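Local atomic coordinates of N-alpha-acetyltransferase 38, NatC auxiliary subunit (Saccharomyces cerevisiae, PDB entry 6YGA), a protein that serves as the small auxiliary subunit of the heterotrimeric NatC complex, which acetylates nascent protein N-termini on the ribosome. Residues 56-60 / 61-65. Residues are numbered along the deposited sequence; the frame is centred on the assembly and turned at random.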
# COMPACT_ATOMS: atom_id res chain seq x y z
N VAL C 56 1.20 25.42 12.28
CA VAL C 56 2.51 25.96 11.93
C VAL C 56 3.29 26.23 13.21
O VAL C 56 2.72 26.70 14.21
CB VAL C 56 2.40 27.25 11.09
CG1 VAL C 56 3.74 27.58 10.46
CG2 VAL C 56 1.32 27.11 10.03
N SER C 57 4.59 25.95 13.19
CA SER C 57 5.50 26.33 14.25
C SER C 57 6.40 27.45 13.75
O SER C 57 6.86 27.41 12.61
CB SER C 57 6.35 25.14 14.72
OG SER C 57 7.42 24.88 13.81
N VAL C 58 6.63 28.45 14.59
CA VAL C 58 7.45 29.60 14.23
C VAL C 58 8.67 29.62 15.15
O VAL C 58 8.53 29.68 16.37
CB VAL C 58 6.68 30.92 14.31
CG1 VAL C 58 5.63 30.97 13.21
CG2 VAL C 58 6.01 31.10 15.66
N PRO C 59 9.89 29.53 14.61
CA PRO C 59 11.08 29.59 15.45
C PRO C 59 11.31 30.99 16.01
O PRO C 59 10.62 31.95 15.67
CB PRO C 59 12.22 29.17 14.51
CG PRO C 59 11.53 28.48 13.36
CD PRO C 59 10.21 29.16 13.22
N ARG C 60 12.32 31.09 16.88
CA ARG C 60 12.62 32.35 17.55
C ARG C 60 13.01 33.43 16.55
O ARG C 60 12.47 34.54 16.57
CB ARG C 60 13.73 32.14 18.58
CG ARG C 60 14.44 33.42 18.98
CD ARG C 60 15.68 33.14 19.81
NE ARG C 60 16.38 34.37 20.17
CZ ARG C 60 16.04 35.15 21.19
NH1 ARG C 60 15.02 34.81 21.97
NH2 ARG C 60 16.73 36.25 21.44
N ARG C 61 13.96 33.12 15.67
CA ARG C 61 14.47 34.12 14.73
C ARG C 61 13.38 34.67 13.82
O ARG C 61 13.45 35.82 13.38
CB ARG C 61 15.60 33.52 13.90
CG ARG C 61 16.32 34.51 13.00
CD ARG C 61 16.90 33.83 11.76
NE ARG C 61 15.85 33.45 10.81
CZ ARG C 61 16.09 32.92 9.61
NH1 ARG C 61 17.33 32.72 9.21
NH2 ARG C 61 15.08 32.61 8.81
N SER C 62 12.35 33.87 13.55
CA SER C 62 11.36 34.24 12.55
C SER C 62 10.32 35.23 13.06
O SER C 62 9.67 35.90 12.25
CB SER C 62 10.65 32.98 12.04
OG SER C 62 11.56 32.15 11.34
N VAL C 63 10.14 35.34 14.37
CA VAL C 63 9.07 36.15 14.94
C VAL C 63 9.55 37.59 15.06
O VAL C 63 10.51 37.88 15.78
CB VAL C 63 8.63 35.59 16.30
CG1 VAL C 63 7.68 36.56 16.99
CG2 VAL C 63 7.97 34.23 16.12
N LYS C 64 8.87 38.49 14.35
CA LYS C 64 9.14 39.92 14.52
C LYS C 64 8.43 40.47 15.75
O LYS C 64 9.04 41.17 16.56
CB LYS C 64 8.72 40.69 13.26
CG LYS C 64 8.28 42.12 13.53
CD LYS C 64 8.07 42.89 12.23
CE LYS C 64 7.35 44.21 12.48
NZ LYS C 64 5.92 44.00 12.85
N THR C 65 7.15 40.14 15.92
CA THR C 65 6.39 40.65 17.05
C THR C 65 5.21 39.73 17.32
O THR C 65 4.78 38.96 16.46
CB THR C 65 5.90 42.08 16.80
OG1 THR C 65 5.20 42.55 17.95
CG2 THR C 65 4.96 42.11 15.60
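The pyrrolidine ring of Pro59 meets Ser62 at its CD corner: CD of Pro59 lies 3.8 Å from OG of Ser62, and CB of Ser62 sits almost as near. OG of Ser62 is turned away from its own carbonyl carbon, beside the backbone N, which brings the hydroxyl over to the proline; its hydrogen-bond partner is Asn58 of the Naa35 subunit. The flat group beside this puckered ring is the peptide carbonyl of Pro59. Its oxygen takes a weak, bent hydrogen bond from Ser62 N and also touches CG2 of Val63 at 3.5 Å. One residue on, Val63 N bonds to Arg60 O at 3.3 Å, straighter at the hydrogen (158°). The donor stands well above the carbonyl plane, 57° out of it. This second bond closes a type I beta turn running from Arg60 to Val63; the CB bonds of Arg60 and Arg61 point away from the opposite segment, and both residues are exposed. Next to the turn the two valines pack together, CG2 of Val58 against CG2 of Val63 at 3.7 Å, their side chains crossing at about a right angle. With CG1 of Val63 anti to the backbone N (chi1 171°), CG2 is the branch that reaches both Val58 and the Pro59 carbonyl. The turn is the tight link between the last two strands of the Sm-like (LSM) fold: strand 56-58 pairs antiparallel with 37-39, whereas strand 63-69 pairs antiparallel with 13-18, where Val63 rests on Val16. Val56 and Ser57 extend the sheet in parallel onto a strand of the Naa35 subunit, and Pro59 packs against Val57 of that chain and Ile33 of the Naa30 subunit.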